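Long-range contact in putative TIM-barrel metal-dependent hydrolase (Mycobacterium avium subsp. paratuberculosis S397, PDB 4DZI), which is a putative amidohydrolase with a two-metal site in a TIM-barrel fold, probably hydrolysing a substrate not yet identified: residues A4-Y16 with E378-L390. Sequence-based numbering, arbitrary orientation.
With CD (cadmium ion), chain Q.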
ATOM      1  N   ALA C   4     -34.770 -14.702 -12.917  1.00 35.37           N
ATOM      2  CA  ALA C   4     -33.806 -15.814 -13.196  1.00 36.75           C
ATOM      3  C   ALA C   4     -33.237 -15.679 -14.601  1.00 29.59           C
ATOM      4  O   ALA C   4     -33.956 -15.313 -15.529  1.00 29.79           O
ATOM      5  CB  ALA C   4     -34.485 -17.168 -13.036  1.00 39.37           C
ATOM      6  N   LEU C   5     -31.959 -16.009 -14.763  1.00 24.97           N
ATOM      7  CA  LEU C   5     -31.311 -15.899 -16.061  1.00 24.66           C
ATOM      8  C   LEU C   5     -31.744 -17.033 -16.991  1.00 19.76           C
ATOM      9  O   LEU C   5     -32.156 -18.086 -16.518  1.00 22.80           O
ATOM     10  CB  LEU C   5     -29.787 -15.938 -15.906  1.00 21.67           C
ATOM     11  CG  LEU C   5     -29.119 -14.741 -15.203  1.00 20.90           C
ATOM     12  CD1 LEU C   5     -27.659 -15.101 -14.969  1.00 26.74           C
ATOM     13  CD2 LEU C   5     -29.230 -13.469 -16.022  1.00 22.72           C
ATOM     14  N   ASN C   6     -31.615 -16.800 -18.300  1.00 20.14           N
ATOM     15  CA  ASN C   6     -31.983 -17.794 -19.314  1.00 25.37           C
ATOM     16  C   ASN C   6     -30.824 -18.710 -19.660  1.00 28.04           C
ATOM     17  O   ASN C   6     -30.922 -19.503 -20.589  1.00 26.07           O
ATOM     18  CB  ASN C   6     -32.481 -17.087 -20.586  1.00 27.25           C
ATOM     19  CG  ASN C   6     -33.795 -16.329 -20.361  1.00 31.09           C
ATOM     20  OD1 ASN C   6     -34.638 -16.782 -19.614  1.00 32.55           O
ATOM     21  ND2 ASN C   6     -33.955 -15.173 -21.007  1.00 28.35           N
ATOM     22  N   TYR C   7     -29.710 -18.599 -18.931  1.00 16.88           N
ATOM     23  CA  TYR C   7     -28.560 -19.448 -19.224  1.00 13.84           C
ATOM     24  C   TYR C   7     -27.877 -19.765 -17.908  1.00 19.77           C
ATOM     25  O   TYR C   7     -28.048 -18.996 -16.924  1.00 16.05           O
ATOM     26  CB  TYR C   7     -27.580 -18.721 -20.158  1.00 15.74           C
ATOM     27  CG  TYR C   7     -27.312 -17.287 -19.708  1.00 15.51           C
ATOM     28  CD1 TYR C   7     -26.284 -17.007 -18.763  1.00 15.50           C
ATOM     29  CD2 TYR C   7     -28.097 -16.235 -20.178  1.00 17.93           C
ATOM     30  CE1 TYR C   7     -26.051 -15.706 -18.331  1.00 18.64           C
ATOM     31  CE2 TYR C   7     -27.869 -14.928 -19.760  1.00 16.32           C
ATOM     32  CZ  TYR C   7     -26.845 -14.679 -18.832  1.00 16.78           C
ATOM     33  OH  TYR C   7     -26.666 -13.358 -18.427  1.00 19.07           O
ATOM     34  N   ARG C   8     -27.140 -20.872 -17.884  1.00 16.75           N
ATOM     35  CA  ARG C   8     -26.332 -21.244 -16.692  1.00 15.39           C
ATOM     36  C   ARG C   8     -25.160 -20.296 -16.619  1.00 15.75           C
ATOM     37  O   ARG C   8     -24.707 -19.800 -17.625  1.00 16.85           O
ATOM     38  CB  ARG C   8     -25.839 -22.686 -16.779  1.00 19.01           C
ATOM     39  CG  ARG C   8     -26.979 -23.713 -16.767  1.00 23.24           C
ATOM     40  CD  ARG C   8     -26.504 -25.036 -17.374  1.00 23.36           C
ATOM     41  NE  ARG C   8     -26.202 -24.887 -18.805  1.00 20.09           N
ATOM     42  CZ  ARG C   8     -25.594 -25.823 -19.534  1.00 25.33           C
ATOM     43  NH1 ARG C   8     -25.339 -25.628 -20.828  1.00 25.21           N
ATOM     44  NH2 ARG C   8     -25.226 -26.954 -18.948  1.00 25.65           N
ATOM     45  N   VAL C   9     -24.648 -20.085 -15.410  1.00 14.38           N
ATOM     46  CA  VAL C   9     -23.533 -19.161 -15.249  1.00 12.29           C
ATOM     47  C   VAL C   9     -22.223 -19.901 -15.077  1.00 14.13           C
ATOM     48  O   VAL C   9     -22.194 -21.116 -14.844  1.00 15.32           O
ATOM     49  CB  VAL C   9     -23.784 -18.200 -14.076  1.00 13.53           C
ATOM     50  CG1 VAL C   9     -25.084 -17.426 -14.308  1.00 17.65           C
ATOM     51  CG2 VAL C   9     -23.853 -18.941 -12.743  1.00 14.92           C
ATOM     52  N   ILE C  10     -21.105 -19.174 -15.191  1.00 12.89           N
ATOM     53  CA  ILE C  10     -19.787 -19.736 -14.954  1.00 10.20           C
ATOM     54  C   ILE C  10     -19.244 -18.920 -13.762  1.00 15.66           C
ATOM     55  O   ILE C  10     -19.073 -17.728 -13.890  1.00 14.84           O
ATOM     56  CB  ILE C  10     -18.868 -19.521 -16.170  1.00 14.32           C
ATOM     57  CG1 ILE C  10     -19.523 -20.075 -17.449  1.00 18.37           C
ATOM     58  CG2 ILE C  10     -17.464 -20.100 -15.893  1.00 13.54           C
ATOM     59  CD1 ILE C  10     -19.640 -21.574 -17.496  1.00 21.35           C
ATOM     60  N   ASP C  11     -19.050 -19.563 -12.622  1.00 12.24           N
ATOM     61  CA  ASP C  11     -18.666 -18.883 -11.363  1.00 13.73           C
ATOM     62  C   ASP C  11     -17.166 -19.043 -11.179  1.00 13.87           C
ATOM     63  O   ASP C  11     -16.681 -20.174 -10.973  1.00 12.99           O
ATOM     64  CB  ASP C  11     -19.427 -19.565 -10.216  1.00 11.81           C
ATOM     65  CG  ASP C  11     -19.387 -18.767  -8.924  1.00 15.73           C
ATOM     66  OD1 ASP C  11     -18.396 -18.040  -8.728  1.00 13.82           O
ATOM     67  OD2 ASP C  11     -20.335 -18.884  -8.099  1.00 14.61           O
ATOM     68  N   VAL C  12     -16.394 -17.947 -11.253  1.00 11.64           N
ATOM     69  CA  VAL C  12     -14.932 -18.097 -11.186  1.00 10.81           C
ATOM     70  C   VAL C  12     -14.387 -18.140  -9.750  1.00  9.08           C
ATOM     71  O   VAL C  12     -13.177 -18.235  -9.541  1.00 11.60           O
ATOM     72  CB  VAL C  12     -14.183 -17.016 -12.005  1.00 11.33           C
ATOM     73  CG1 VAL C  12     -14.715 -16.968 -13.467  1.00 12.58           C
ATOM     74  CG2 VAL C  12     -14.274 -15.636 -11.351  1.00 14.42           C
ATOM     75  N   ASP C  13     -15.277 -18.103  -8.763  1.00 12.00           N
ATOM     76  CA  ASP C  13     -14.789 -18.150  -7.377  1.00 10.89           C
ATOM     77  C   ASP C  13     -15.690 -19.033  -6.550  1.00  9.91           C
ATOM     78  O   ASP C  13     -16.711 -18.585  -6.012  1.00 13.01           O
ATOM     79  CB  ASP C  13     -14.769 -16.761  -6.734  1.00  9.17           C
ATOM     80  CG  ASP C  13     -14.010 -16.743  -5.432  1.00 12.06           C
ATOM     81  OD1 ASP C  13     -13.560 -17.829  -4.961  1.00 11.92           O
ATOM     82  OD2 ASP C  13     -13.910 -15.630  -4.865  1.00 13.53           O
ATOM     83  N   ASN C  14     -15.265 -20.296  -6.436  1.00 10.64           N
ATOM     84  CA  ASN C  14     -15.927 -21.213  -5.516  1.00 11.29           C
ATOM     85  C   ASN C  14     -14.865 -21.921  -4.698  1.00 10.42           C
ATOM     86  O   ASN C  14     -13.707 -21.976  -5.076  1.00 12.25           O
ATOM     87  CB  ASN C  14     -16.754 -22.256  -6.300  1.00 13.94           C
ATOM     88  CG  ASN C  14     -18.244 -21.948  -6.352  1.00 16.37           C
ATOM     89  OD1 ASN C  14     -19.072 -22.874  -6.263  1.00 16.82           O
ATOM     90  ND2 ASN C  14     -18.606 -20.690  -6.594  1.00 15.23           N
ATOM     91  N   HIS C  15     -15.261 -22.422  -3.523  1.00 12.20           N
ATOM     92  CA  HIS C  15     -14.332 -23.170  -2.662  1.00 10.43           C
ATOM     93  C   HIS C  15     -14.799 -24.551  -2.242  1.00 12.35           C
ATOM     94  O   HIS C  15     -15.993 -24.816  -2.189  1.00 12.44           O
ATOM     95  CB  HIS C  15     -14.013 -22.334  -1.400  1.00 11.13           C
ATOM     96  CG  HIS C  15     -13.256 -21.080  -1.715  1.00 11.86           C
ATOM     97  ND1 HIS C  15     -11.924 -21.079  -1.861  1.00 13.29           N
ATOM     98  CD2 HIS C  15     -13.690 -19.787  -2.005  1.00 13.74           C
ATOM     99  CE1 HIS C  15     -11.504 -19.844  -2.203  1.00  8.32           C
ATOM    100  NE2 HIS C  15     -12.569 -19.050  -2.292  1.00 11.27           N
ATOM    101  N   TYR C  16     -13.828 -25.418  -1.970  1.00 13.98           N
ATOM    102  CA  TYR C  16     -14.027 -26.606  -1.146  1.00 15.12           C
ATOM    103  C   TYR C  16     -13.386 -26.316   0.216  1.00 19.44           C
ATOM    104  O   TYR C  16     -12.640 -25.325   0.383  1.00 13.48           O
ATOM    105  CB  TYR C  16     -13.370 -27.833  -1.795  1.00 14.18           C
ATOM    106  CG  TYR C  16     -12.006 -27.534  -2.318  1.00 11.64           C
ATOM    107  CD1 TYR C  16     -10.901 -27.415  -1.455  1.00 11.93           C
ATOM    108  CD2 TYR C  16     -11.790 -27.332  -3.686  1.00 12.98           C
ATOM    109  CE1 TYR C  16      -9.638 -27.101  -1.952  1.00 14.83           C
ATOM    110  CE2 TYR C  16     -10.526 -27.004  -4.190  1.00 12.71           C
ATOM    111  CZ  TYR C  16      -9.452 -26.904  -3.319  1.00 14.22           C
ATOM    112  OH  TYR C  16      -8.208 -26.578  -3.787  1.00 16.45           O
ATOM    113  N   GLU C 378     -28.515  -6.423 -21.324  1.00 22.67           N
ATOM    114  CA  GLU C 378     -28.724  -7.864 -21.156  1.00 18.48           C
ATOM    115  C   GLU C 378     -27.511  -8.617 -21.727  1.00 18.59           C
ATOM    116  O   GLU C 378     -27.074  -9.618 -21.156  1.00 21.08           O
ATOM    117  CB  GLU C 378     -30.006  -8.288 -21.892  1.00 23.28           C
ATOM    118  CG  GLU C 378     -30.473  -9.683 -21.542  1.00 29.44           C
ATOM    119  CD  GLU C 378     -31.710 -10.104 -22.323  1.00 30.35           C
ATOM    120  OE1 GLU C 378     -32.274  -9.256 -23.049  1.00 30.89           O
ATOM    121  OE2 GLU C 378     -32.103 -11.283 -22.204  1.00 31.11           O
ATOM    122  N   SER C 379     -26.977  -8.177 -22.853  1.00 15.89           N
ATOM    123  CA  SER C 379     -25.848  -8.885 -23.434  1.00 19.86           C
ATOM    124  C   SER C 379     -24.542  -8.673 -22.678  1.00 24.27           C
ATOM    125  O   SER C 379     -23.703  -9.574 -22.650  1.00 18.01           O
ATOM    126  CB  SER C 379     -25.668  -8.601 -24.928  1.00 23.07           C
ATOM    127  OG  SER C 379     -25.486  -7.231 -25.153  1.00 28.48           O
ATOM    128  N   ASP C 380     -24.353  -7.498 -22.069  1.00 17.57           N
ATOM    129  CA  ASP C 380     -23.198  -7.331 -21.189  1.00 12.69           C
ATOM    130  C   ASP C 380     -23.295  -8.182 -19.914  1.00 15.87           C
ATOM    131  O   ASP C 380     -22.271  -8.646 -19.402  1.00 15.47           O
ATOM    132  CB  ASP C 380     -22.977  -5.825 -20.808  1.00 15.14           C
ATOM    133  CG  ASP C 380     -22.279  -5.032 -21.907  1.00 23.45           C
ATOM    134  OD1 ASP C 380     -21.756  -5.632 -22.873  1.00 24.31           O
ATOM    135  OD2 ASP C 380     -22.234  -3.789 -21.791  1.00 26.69           O
ATOM    136  N   ILE C 381     -24.505  -8.350 -19.388  1.00 16.89           N
ATOM    137  CA  ILE C 381     -24.703  -9.238 -18.231  1.00 19.92           C
ATOM    138  C   ILE C 381     -24.309 -10.656 -18.606  1.00 20.35           C
ATOM    139  O   ILE C 381     -23.662 -11.348 -17.829  1.00 16.32           O
ATOM    140  CB  ILE C 381     -26.127  -9.169 -17.672  1.00 17.03           C
ATOM    141  CG1 ILE C 381     -26.344  -7.781 -17.068  1.00 19.99           C
ATOM    142  CG2 ILE C 381     -26.366 -10.247 -16.614  1.00 16.07           C
ATOM    143  CD1 ILE C 381     -27.775  -7.453 -16.719  1.00 22.17           C
ATOM    144  N   ARG C 382     -24.671 -11.084 -19.816  1.00 14.97           N
ATOM    145  CA  ARG C 382     -24.256 -12.422 -20.298  1.00 18.90           C
ATOM    146  C   ARG C 382     -22.738 -12.556 -20.374  1.00 14.67           C
ATOM    147  O   ARG C 382     -22.192 -13.627 -20.082  1.00 16.20           O
ATOM    148  CB  ARG C 382     -24.946 -12.735 -21.640  1.00 18.79           C
ATOM    149  CG  ARG C 382     -24.353 -13.870 -22.490  1.00 19.58           C
ATOM    150  CD  ARG C 382     -24.695 -15.245 -21.940  1.00 18.68           C
ATOM    151  NE  ARG C 382     -24.251 -16.324 -22.821  1.00 18.04           N
ATOM    152  CZ  ARG C 382     -25.066 -17.071 -23.573  1.00 20.42           C
ATOM    153  NH1 ARG C 382     -26.381 -16.849 -23.580  1.00 17.34           N
ATOM    154  NH2 ARG C 382     -24.555 -18.054 -24.314  1.00 16.51           N
ATOM    155  N   LYS C 383     -22.016 -11.465 -20.670  1.00 15.60           N
ATOM    156  CA  LYS C 383     -20.564 -11.540 -20.687  1.00 14.93           C
ATOM    157  C   LYS C 383     -20.056 -11.707 -19.270  1.00 13.45           C
ATOM    158  O   LYS C 383     -19.215 -12.562 -18.996  1.00 11.82           O
ATOM    159  CB  LYS C 383     -19.916 -10.270 -21.268  1.00 14.48           C
ATOM    160  CG  LYS C 383     -20.178 -10.082 -22.755  1.00 17.89           C
ATOM    161  CD  LYS C 383     -19.490  -8.812 -23.225  1.00 18.40           C
ATOM    162  CE  LYS C 383     -19.523  -8.788 -24.756  1.00 31.70           C
ATOM    163  NZ  LYS C 383     -18.696  -7.703 -25.355  1.00 43.00           N
ATOM    164  N   ILE C 384     -20.543 -10.853 -18.373  1.00 13.41           N
ATOM    165  CA  ILE C 384     -20.050 -10.853 -16.985  1.00 14.04           C
ATOM    166  C   ILE C 384     -20.379 -12.164 -16.263  1.00 16.78           C
ATOM    167  O   ILE C 384     -19.543 -12.729 -15.526  1.00 11.56           O
ATOM    168  CB  ILE C 384     -20.630  -9.652 -16.232  1.00 13.52           C
ATOM    169  CG1 ILE C 384     -19.998  -8.369 -16.812  1.00 15.98           C
ATOM    170  CG2 ILE C 384     -20.315  -9.738 -14.746  1.00 16.29           C
ATOM    171  CD1 ILE C 384     -20.659  -7.109 -16.301  1.00 17.51           C
ATOM    172  N   MET C 385     -21.583 -12.674 -16.496  1.00 14.97           N
ATOM    173  CA  MET C 385     -22.010 -13.903 -15.815  1.00 12.31           C
ATOM    174  C   MET C 385     -21.554 -15.223 -16.415  1.00 17.25           C
ATOM    175  O   MET C 385     -21.628 -16.265 -15.765  1.00 15.70           O
ATOM    176  CB  MET C 385     -23.546 -13.921 -15.715  1.00 16.07           C
ATOM    177  CG  MET C 385     -24.148 -12.764 -14.928  1.00 14.09           C
ATOM    178  SD  MET C 385     -23.574 -12.643 -13.202  1.00 15.41           S
ATOM    179  CE  MET C 385     -24.205 -14.137 -12.461  1.00 13.70           C
ATOM    180  N   ARG C 386     -21.083 -15.186 -17.651  1.00 12.79           N
ATOM    181  CA  ARG C 386     -20.750 -16.421 -18.333  1.00 11.32           C
ATOM    182  C   ARG C 386     -19.632 -16.318 -19.368  1.00 10.67           C
ATOM    183  O   ARG C 386     -18.636 -17.019 -19.295  1.00 13.96           O
ATOM    184  CB  ARG C 386     -22.026 -16.930 -19.000  1.00 18.37           C
ATOM    185  CG  ARG C 386     -21.811 -18.204 -19.764  1.00 17.13           C
ATOM    186  CD  ARG C 386     -23.106 -18.668 -20.387  1.00 17.56           C
ATOM    187  NE  ARG C 386     -22.734 -19.837 -21.165  1.00 17.01           N
ATOM    188  CZ  ARG C 386     -22.636 -21.086 -20.701  1.00 28.69           C
ATOM    189  NH1 ARG C 386     -22.961 -21.404 -19.446  1.00 21.58           N
ATOM    190  NH2 ARG C 386     -22.200 -22.044 -21.513  1.00 26.68           N
ATOM    191  N   ASP C 387     -19.791 -15.446 -20.368  1.00 13.65           N
ATOM    192  CA  ASP C 387     -18.877 -15.580 -21.491  1.00 14.73           C
ATOM    193  C   ASP C 387     -17.478 -15.014 -21.287  1.00 15.23           C
ATOM    194  O   ASP C 387     -16.513 -15.479 -21.916  1.00 15.91           O
ATOM    195  CB  ASP C 387     -19.524 -15.024 -22.735  1.00 17.80           C
ATOM    196  CG  ASP C 387     -20.667 -15.913 -23.203  1.00 31.60           C
ATOM    197  OD1 ASP C 387     -20.508 -17.147 -23.164  1.00 28.70           O
ATOM    198  OD2 ASP C 387     -21.707 -15.392 -23.592  1.00 26.91           O
ATOM    199  N   ASN C 388     -17.328 -14.012 -20.418  1.00 13.66           N
ATOM    200  CA  ASN C 388     -15.974 -13.536 -20.191  1.00 15.35           C
ATOM    201  C   ASN C 388     -15.102 -14.625 -19.573  1.00 11.89           C
ATOM    202  O   ASN C 388     -13.920 -14.701 -19.851  1.00 14.59           O
ATOM    203  CB  ASN C 388     -15.973 -12.345 -19.245  1.00 12.78           C
ATOM    204  CG  ASN C 388     -16.574 -11.103 -19.889  1.00 16.00           C
ATOM    205  OD1 ASN C 388     -16.703 -11.015 -21.109  1.00 16.84           O
ATOM    206  ND2 ASN C 388     -16.939 -10.140 -19.069  1.00 13.95           N
ATOM    207  N   ALA C 389     -15.676 -15.429 -18.688  1.00 12.05           N
ATOM    208  CA  ALA C 389     -14.931 -16.536 -18.058  1.00 11.47           C
ATOM    209  C   ALA C 389     -14.516 -17.554 -19.129  1.00 11.96           C
ATOM    210  O   ALA C 389     -13.432 -18.092 -19.074  1.00 13.46           O
ATOM    211  CB  ALA C 389     -15.772 -17.212 -16.990  1.00 12.72           C
ATOM    212  N   LEU C 390     -15.413 -17.818 -20.086  1.00 15.68           N
ATOM    213  CA  LEU C 390     -15.076 -18.760 -21.151  1.00 18.19           C
ATOM    214  C   LEU C 390     -13.981 -18.162 -22.029  1.00 15.82           C
ATOM    215  O   LEU C 390     -13.059 -18.871 -22.446  1.00 17.47           O
ATOM    216  CB  LEU C 390     -16.335 -19.114 -21.960  1.00 15.17           C
ATOM    217  CG  LEU C 390     -17.318 -19.931 -21.127  1.00 16.95           C
ATOM    218  CD1 LEU C 390     -18.679 -19.996 -21.820  1.00 20.36           C
ATOM    219  CD2 LEU C 390     -16.763 -21.331 -20.905  1.00 24.56           C
TER
HETATM  220 CD    CD Q 502     -12.654 -17.014  -3.096  1.00 12.10          CD
HETATM  221  O   HOH W   1     -28.359 -11.529 -19.562  1.00 18.45           O
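Tyr7 and Ile10 hold the first barrel strand of this amidohydrolase TIM barrel against the late helix 378-390. The axes of strand 9-11 and helix 378-390 come within 6.0 Å, at 60°. Tyr7 lies just before the strand, with CG between its backbone N and carbonyl carbon (chi1 46°), and its ring reaches across to the helix. CB meets Arg382 NH1. CG and CD2 also face Arg382, through CD and NH1. CD1 lies near Arg386 CD, and CE1 meets Met385 CB at the ring edge. CE2 lies by Arg382 CD and CB, and CZ by Arg382 CA and CD. The hydroxyl ends against the helix backbone, with Tyr7 OH 3.2 Å from Arg382 CA. A water lies 2.7 Å from Tyr7 OH and donates to Glu378 O.

Arg382 CD sits over the ring face, 3.7 Å from the Tyr7 centroid, as a CH-pi contact. Its guanidinium, whose plane is turned 43° from the ring plane, makes an off-centre cation-pi contact. A salt bridge from Arg382 NE to Asp387 OD2 steadies this group. Leu5 CB covers the opposite ring face.

The chain of Arg386 is extended from CG to NE. Its NH1 bonds to Arg8 O from above the carbonyl plane, and NH1 also forms a salt bridge with Glu116. Ile10 CG1 packs against Arg386 CG and lies over one guanidinium face. Ile10 CG2 and Val12 CG1 both rest on Ala389 CB. Met385 CE touches Val9 CG1.

Past the corner at Val12, Asp13 and His15 bind a cadmium ion with His230, Glu293 and Asp356. Helix 378-390 thus packs on the strand that leads to the metal centre. Where the helix widens into a pi-type turn, Met385 O accepts a nearly straight bond from Ile10 N at 3.0 Å, in the carbonyl plane.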